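Local atomic coordinates of beta-lactamase II (Erythrobacter litoralis, PDB entry 6V72), a protein that probably hydrolyses the beta-lactam ring of antibiotics to a substituted beta-amino acid, as a zinc-dependent class B beta-lactamase. Residues G23-S28 against E75-W80; A117-N122 against I137-N142; Q29-V34 against L177-G182. All blocks are in the same frame, centred on the assembly; numbering follows the deposited sequence. Where two conformers were deposited one is given.

Contact 1: G23-S28 against E75-W80. With CA (calcium ion), chain C.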
# COMPACT_ATOMS: atom_id res chain seq x y z
N GLY A 23 -14.87 9.13 26.16
CA GLY A 23 -15.05 9.94 24.95
C GLY A 23 -14.93 9.08 23.70
O GLY A 23 -15.58 8.03 23.58
N GLU A 24 -14.08 9.51 22.77
CA GLU A 24 -13.82 8.77 21.54
C GLU A 24 -12.71 7.73 21.69
O GLU A 24 -12.34 7.10 20.69
CB GLU A 24 -13.42 9.73 20.41
CG GLU A 24 -14.47 10.77 20.02
CD GLU A 24 -13.85 11.93 19.25
OE1 GLU A 24 -13.93 13.08 19.72
OE2 GLU A 24 -13.25 11.69 18.17
N VAL A 25 -12.15 7.55 22.88
CA VAL A 25 -11.00 6.67 23.06
C VAL A 25 -11.47 5.34 23.62
O VAL A 25 -12.30 5.29 24.54
CB VAL A 25 -9.95 7.29 23.99
CG1 VAL A 25 -8.68 6.40 24.03
CG2 VAL A 25 -9.63 8.70 23.56
N SER A 26 -10.95 4.26 23.06
CA SER A 26 -11.16 2.92 23.59
C SER A 26 -9.90 2.48 24.32
O SER A 26 -8.81 2.48 23.74
CB SER A 26 -11.48 1.94 22.46
OG SER A 26 -12.73 2.24 21.86
N PHE A 27 -10.03 2.11 25.59
CA PHE A 27 -8.88 1.66 26.38
C PHE A 27 -8.97 0.17 26.64
O PHE A 27 -10.04 -0.35 26.99
CB PHE A 27 -8.80 2.40 27.71
CG PHE A 27 -8.34 3.82 27.60
CD1 PHE A 27 -6.99 4.12 27.41
CD2 PHE A 27 -9.26 4.86 27.70
CE1 PHE A 27 -6.58 5.45 27.31
CE2 PHE A 27 -8.85 6.17 27.61
CZ PHE A 27 -7.50 6.47 27.42
N SER A 28 -7.85 -0.53 26.51
CA SER A 28 -7.81 -1.92 26.91
C SER A 28 -6.50 -2.19 27.64
O SER A 28 -5.48 -1.55 27.37
CB SER A 28 -7.97 -2.88 25.73
OG SER A 28 -7.10 -2.56 24.67
N GLU A 75 -6.27 14.89 23.78
CA GLU A 75 -6.68 15.54 25.02
C GLU A 75 -7.46 14.58 25.91
O GLU A 75 -7.32 14.60 27.14
CB GLU A 75 -7.53 16.79 24.70
CG GLU A 75 -6.74 17.92 24.08
CD GLU A 75 -7.61 18.96 23.37
OE1 GLU A 75 -8.85 18.88 23.44
OE2 GLU A 75 -7.05 19.85 22.70
N GLN A 76 -8.27 13.71 25.30
CA GLN A 76 -9.03 12.76 26.11
C GLN A 76 -8.12 11.73 26.77
O GLN A 76 -8.36 11.33 27.91
CB GLN A 76 -10.11 12.08 25.27
CG GLN A 76 -11.20 13.08 24.92
CD GLN A 76 -12.32 12.52 24.08
OE1 GLN A 76 -12.15 11.53 23.37
NE2 GLN A 76 -13.50 13.16 24.15
N ILE A 77 -7.06 11.28 26.08
CA ILE A 77 -6.11 10.36 26.71
C ILE A 77 -5.46 11.03 27.91
O ILE A 77 -5.34 10.43 28.99
CB ILE A 77 -5.05 9.88 25.70
CG1 ILE A 77 -5.70 9.14 24.55
CG2 ILE A 77 -4.05 8.96 26.39
CD1 ILE A 77 -4.73 8.90 23.38
N VAL A 78 -5.03 12.29 27.74
CA VAL A 78 -4.39 13.02 28.83
C VAL A 78 -5.36 13.17 30.00
O VAL A 78 -4.97 13.03 31.17
CB VAL A 78 -3.88 14.38 28.30
CG1 VAL A 78 -3.38 15.26 29.45
CG2 VAL A 78 -2.75 14.15 27.27
N ALA A 79 -6.63 13.44 29.70
CA ALA A 79 -7.62 13.60 30.76
C ALA A 79 -7.90 12.28 31.46
O ALA A 79 -8.13 12.26 32.67
CB ALA A 79 -8.91 14.19 30.20
N TRP A 80 -7.91 11.17 30.73
CA TRP A 80 -8.12 9.88 31.38
C TRP A 80 -7.01 9.58 32.37
O TRP A 80 -7.26 9.11 33.48
CB TRP A 80 -8.23 8.79 30.32
CG TRP A 80 -8.89 7.52 30.80
CD1 TRP A 80 -10.20 7.35 31.14
CD2 TRP A 80 -8.26 6.25 30.97
NE1 TRP A 80 -10.42 6.05 31.51
CE2 TRP A 80 -9.25 5.35 31.42
CE3 TRP A 80 -6.95 5.78 30.78
CZ2 TRP A 80 -8.98 4.01 31.69
CZ3 TRP A 80 -6.68 4.45 31.05
CH2 TRP A 80 -7.69 3.58 31.49
CA CA C . -11.15 18.95 24.00
O HOH W 1 -10.98 16.57 24.07
O HOH W 2 -10.35 19.33 26.15
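Gly23, in the loop before strand 25-29, lies with its CA against the terminal amide of Gln76. At Glu24 the backbone takes over: Glu24 N donates to Gln76 OE1 at 2.9 Å, with an N-H...O angle of 157° and the donor lying above the amide plane. Gln76 reaches this N-H because its side chain is extended beyond CG. The carboxylate of Glu24 turns instead to Gln73, one turn back on the same helix. Val25 then points its CB at the helix, and its CG2 lies 3.8 Å from Gln76 CB and 4.1 Å from Ile77 CG1. Here an edge region of the larger sheet of the metallo-beta-lactamase alpha-beta/beta-alpha sandwich is covered by helix 71-84, whose segment 75-80 lies at 44° to segment 25-28. Phe27, also directed at the helix, carries the aromatic part. Its ring lies face to face on the six-membered ring of Trp80, centroids 3.7 Å apart and planes at 13°, with Phe27 CE2 3.4 Å from Trp80 CD2. Val25 CG1 covers the opposite face of the Phe27 ring, towards its rim, while the CA of Ile77 meets its edge. Trp80 in turn packs edge-to-face with Trp35. One turn before Ala79, Glu75 OE1 binds a calcium ion at 2.4 Å, together with two waters and Glu72.

Contact 2: A117-N122 against I137-N142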
# COMPACT_ATOMS: atom_id res chain seq x y z
N ALA A 117 11.30 12.12 20.51
CA ALA A 117 11.26 11.50 19.20
C ALA A 117 12.68 11.20 18.74
O ALA A 117 13.65 11.77 19.26
CB ALA A 117 10.58 12.38 18.15
N HIS A 118 12.79 10.30 17.75
CA HIS A 118 14.04 10.12 17.04
C HIS A 118 14.55 11.48 16.55
O HIS A 118 13.75 12.30 16.07
CB HIS A 118 13.82 9.17 15.86
CG HIS A 118 15.09 8.75 15.19
ND1 HIS A 118 15.86 9.60 14.42
CD2 HIS A 118 15.74 7.55 15.20
CE1 HIS A 118 16.93 8.95 13.99
NE2 HIS A 118 16.88 7.71 14.44
N PRO A 119 15.86 11.76 16.63
CA PRO A 119 16.35 13.11 16.29
C PRO A 119 16.09 13.52 14.86
O PRO A 119 16.05 14.73 14.58
CB PRO A 119 17.86 13.04 16.57
CG PRO A 119 18.17 11.61 16.77
CD PRO A 119 16.92 10.92 17.21
N LEU A 120 15.98 12.58 13.93
CA LEU A 120 15.85 12.97 12.54
C LEU A 120 14.41 12.90 12.07
O LEU A 120 14.12 13.24 10.92
CB LEU A 120 16.77 12.13 11.64
CG LEU A 120 18.27 12.25 11.96
CD1 LEU A 120 19.13 11.46 10.95
CD2 LEU A 120 18.71 13.73 12.04
N SER A 121 13.48 12.50 12.94
CA SER A 121 12.09 12.47 12.54
C SER A 121 11.59 13.89 12.29
O SER A 121 11.93 14.81 13.03
CB SER A 121 11.24 11.78 13.61
OG SER A 121 11.30 12.50 14.82
N ASN A 122 10.81 14.05 11.22
CA ASN A 122 10.25 15.34 10.81
C ASN A 122 11.32 16.39 10.52
O ASN A 122 11.11 17.60 10.73
CB ASN A 122 9.25 15.87 11.84
CG ASN A 122 7.81 15.77 11.36
OD1 ASN A 122 7.56 15.75 10.15
ND2 ASN A 122 6.88 15.71 12.29
N ILE A 137 15.81 11.88 21.17
CA ILE A 137 16.38 10.70 21.83
C ILE A 137 17.84 10.53 21.42
O ILE A 137 18.20 10.66 20.24
CB ILE A 137 15.56 9.46 21.45
CG1 ILE A 137 14.10 9.59 21.88
CG2 ILE A 137 16.20 8.17 22.00
CD1 ILE A 137 13.16 8.58 21.15
N THR A 138 18.68 10.20 22.40
CA THR A 138 20.03 9.74 22.10
C THR A 138 20.01 8.23 21.96
O THR A 138 19.72 7.51 22.92
CB THR A 138 21.02 10.16 23.20
OG1 THR A 138 20.59 9.63 24.46
CG2 THR A 138 21.07 11.67 23.29
N PHE A 139 20.36 7.74 20.76
CA PHE A 139 20.43 6.31 20.48
C PHE A 139 21.88 5.89 20.38
O PHE A 139 22.69 6.58 19.75
CB PHE A 139 19.71 5.94 19.18
CG PHE A 139 18.21 5.88 19.31
CD1 PHE A 139 17.61 4.89 20.07
CD2 PHE A 139 17.39 6.81 18.67
CE1 PHE A 139 16.24 4.81 20.20
CE2 PHE A 139 16.00 6.74 18.78
CZ PHE A 139 15.42 5.73 19.55
N ASP A 140 22.22 4.76 21.00
CA ASP A 140 23.56 4.25 20.79
C ASP A 140 23.64 3.50 19.46
O ASP A 140 22.64 3.33 18.75
CB ASP A 140 24.04 3.41 22.00
CG ASP A 140 23.43 2.02 22.12
OD1 ASP A 140 22.92 1.45 21.14
OD2 ASP A 140 23.51 1.47 23.26
N ALA A 141 24.85 3.07 19.12
CA ALA A 141 25.10 2.51 17.80
C ALA A 141 24.44 1.15 17.61
O ALA A 141 24.32 0.69 16.47
CB ALA A 141 26.60 2.41 17.57
N ASN A 142 23.99 0.52 18.70
CA ASN A 142 23.25 -0.73 18.61
C ASN A 142 21.75 -0.52 18.54
O ASN A 142 20.99 -1.49 18.42
CB ASN A 142 23.59 -1.60 19.81
CG ASN A 142 25.02 -2.07 19.78
OD1 ASN A 142 25.69 -2.11 20.80
ND2 ASN A 142 25.49 -2.41 18.59
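The contact is a backbone-led meeting of two neighbouring strands, at the point where strand 114-117 runs out into a loop beside the second half of the parallel strand 135-139, near the border of the larger sheet. One hydrogen bond joins the backbones: Ile137 N donates to Ala117 O at 2.9 Å, almost straight at 173°, although the donor stands above the carbonyl plane. The side chain of Ile137 folds back over the same peptide group and packs on the Ala117 carbonyl, its CG1 3.4 Å from Ala117 O and its CD1 against the carbonyl carbon. Beyond it, Pro119 brings CD to 3.3 Å from Ile137 O, and this ring methylene also lies near the plane of the Phe139 ring, at its edge. Phe139 points towards the loop, and its CE2 touches His118 CD2 at 3.7 Å. The two rings are inclined at 33° and meet obliquely. Ile137 CG2 sits over the centre of one face of the Phe139 ring, packing side chains two residues apart on the strand.

His118 is held on its own side. With CG anti to the backbone N (chi1 -170°), its ring comes round to take Leu120 N on ND1 at 3.0 Å, in the ring plane. This fixes the ring rotation and implies that ND1 carries no proton. Tyr160 meets the imidazole edge-to-face. The carbonyl of His118 is gripped twice, by Ser121 N and by Ser121 OG, the hydroxyl lying on a lone pair at 2.8 Å. The backbone bond closes a type I beta turn from His118 to Ser121, and the hydroxyl reinforces it, a turn that follows directly on the parallel pairing of strands 114-117 and 135-139 in the metallo-beta-lactamase sheet.

Contact 3: Q29-V34 against L177-G182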
# COMPACT_ATOMS: atom_id res chain seq x y z
N GLN A 29 -6.54 -3.12 28.58
CA GLN A 29 -5.39 -3.39 29.41
C GLN A 29 -4.59 -4.55 28.81
O GLN A 29 -5.13 -5.64 28.60
CB GLN A 29 -5.83 -3.71 30.84
CG GLN A 29 -4.76 -3.49 31.85
CD GLN A 29 -5.21 -3.84 33.24
OE1 GLN A 29 -5.28 -2.99 34.12
NE2 GLN A 29 -5.54 -5.11 33.46
N LEU A 30 -3.30 -4.30 28.54
CA LEU A 30 -2.41 -5.34 28.04
C LEU A 30 -1.73 -6.10 29.17
O LEU A 30 -1.34 -7.26 28.99
CB LEU A 30 -1.33 -4.73 27.14
CG LEU A 30 -1.86 -4.02 25.90
CD1 LEU A 30 -0.69 -3.61 24.99
CD2 LEU A 30 -2.88 -4.88 25.17
N ALA A 31 -1.57 -5.44 30.31
CA ALA A 31 -0.93 -6.01 31.49
C ALA A 31 -1.25 -5.04 32.61
O ALA A 31 -1.71 -3.93 32.37
CB ALA A 31 0.58 -6.18 31.31
N GLU A 32 -0.99 -5.45 33.84
CA GLU A 32 -1.15 -4.52 34.95
C GLU A 32 -0.33 -3.25 34.71
O GLU A 32 0.88 -3.32 34.49
CB GLU A 32 -0.73 -5.17 36.26
CG GLU A 32 -0.91 -4.26 37.44
CD GLU A 32 -0.51 -4.91 38.74
OE1 GLU A 32 -0.53 -6.16 38.82
OE2 GLU A 32 -0.17 -4.17 39.69
N GLY A 33 -1.01 -2.11 34.70
CA GLY A 33 -0.36 -0.83 34.47
C GLY A 33 -0.01 -0.52 33.03
O GLY A 33 0.68 0.47 32.77
N VAL A 34 -0.46 -1.33 32.08
CA VAL A 34 -0.18 -1.08 30.66
C VAL A 34 -1.51 -0.99 29.93
O VAL A 34 -2.19 -2.01 29.72
CB VAL A 34 0.71 -2.16 30.04
CG1 VAL A 34 1.02 -1.79 28.58
CG2 VAL A 34 1.99 -2.32 30.83
N LEU A 177 7.41 -7.58 31.07
CA LEU A 177 6.01 -7.94 30.92
C LEU A 177 5.74 -8.68 29.62
O LEU A 177 4.59 -9.04 29.35
CB LEU A 177 5.14 -6.68 31.00
CG LEU A 177 5.26 -5.91 32.32
CD1 LEU A 177 4.54 -4.58 32.23
CD2 LEU A 177 4.69 -6.74 33.46
N GLY A 178 6.78 -8.90 28.81
CA GLY A 178 6.63 -9.63 27.56
C GLY A 178 5.83 -8.92 26.49
O GLY A 178 5.15 -9.57 25.70
N ILE A 179 5.93 -7.59 26.42
CA ILE A 179 5.20 -6.78 25.46
C ILE A 179 6.20 -6.02 24.61
O ILE A 179 7.13 -5.40 25.14
CB ILE A 179 4.23 -5.79 26.15
CG1 ILE A 179 3.16 -6.51 26.96
CG2 ILE A 179 3.61 -4.83 25.13
CD1 ILE A 179 2.49 -5.60 27.98
N ALA A 180 6.00 -6.03 23.30
CA ALA A 180 6.79 -5.17 22.43
C ALA A 180 5.83 -4.46 21.48
O ALA A 180 4.86 -5.06 21.00
CB ALA A 180 7.82 -5.95 21.63
N PHE A 181 6.12 -3.19 21.22
CA PHE A 181 5.27 -2.35 20.38
C PHE A 181 6.04 -1.94 19.13
O PHE A 181 7.06 -1.24 19.22
CB PHE A 181 4.81 -1.12 21.15
CG PHE A 181 3.90 -0.20 20.37
CD1 PHE A 181 2.56 -0.52 20.16
CD2 PHE A 181 4.37 1.02 19.88
CE1 PHE A 181 1.73 0.33 19.46
CE2 PHE A 181 3.53 1.88 19.20
CZ PHE A 181 2.22 1.54 18.99
N GLY A 182 5.56 -2.38 17.97
CA GLY A 182 6.26 -2.19 16.72
C GLY A 182 5.87 -0.95 15.96
O GLY A 182 6.37 -0.75 14.85
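Ile179 pushes its CD1 methyl into the corner made by Leu30, Ala31 and Val34, at 3.9 Å from Ala31 CB and 4.0 Å from Leu30 CB. The contact bridges the two beta-sheets of the metallo-beta-lactamase sandwich: the hairpin between strands 25-29 and 34-41 belongs to the larger sheet, and strand 179-181 to the smaller one. No hydrogen bond crosses, and the join is made of aliphatic groups alone. The hairpin is shaped by its own backbone. Leu30 N donates to Val34 O and Val34 N to Ala31 O, the latter closing a type II turn from Ala31 to Val34 with Gly33 at positive phi (77°). Leu30 and Ala31 both face Val34 in a classic beta bulge, which helps to turn both side chains towards strand 179-181. Ile179 carries CG1 beside the backbone N, with CD1 extended beyond it (chi2 162°), so that the terminal methyl does the touching. Leu174 adds to the packing on Val34. On the more exposed flank Leu177 reaches in from the preceding turn and meets Val34 tip to tip. There Leu177 CD1 lies 3.7 Å from Val34 CG2, while Val34 CG1 turns to Ile179 CD1.

Contacts 1 and 3 are consecutive, 23-28 running straight into 29-34, yet they lead to different layers: contact 1 ties strand 25-29 to a helix, contact 3 ties the following hairpin to the second sheet. Contact 2 lies about 28 Å from contact 1, centre to centre and across the middle of the chain, although both reach the same large sheet. All three are partly buried; contact 3 is centred nearest the chain centre, about 11 Å from it, contacts 1 and 2 about 15 and 16 Å. Contact 1 combines an aromatic stack with one polar bond and has a calcium ligand on its helix; contact 2 depends on backbone pairing and a turn; contact 3 is purely aliphatic.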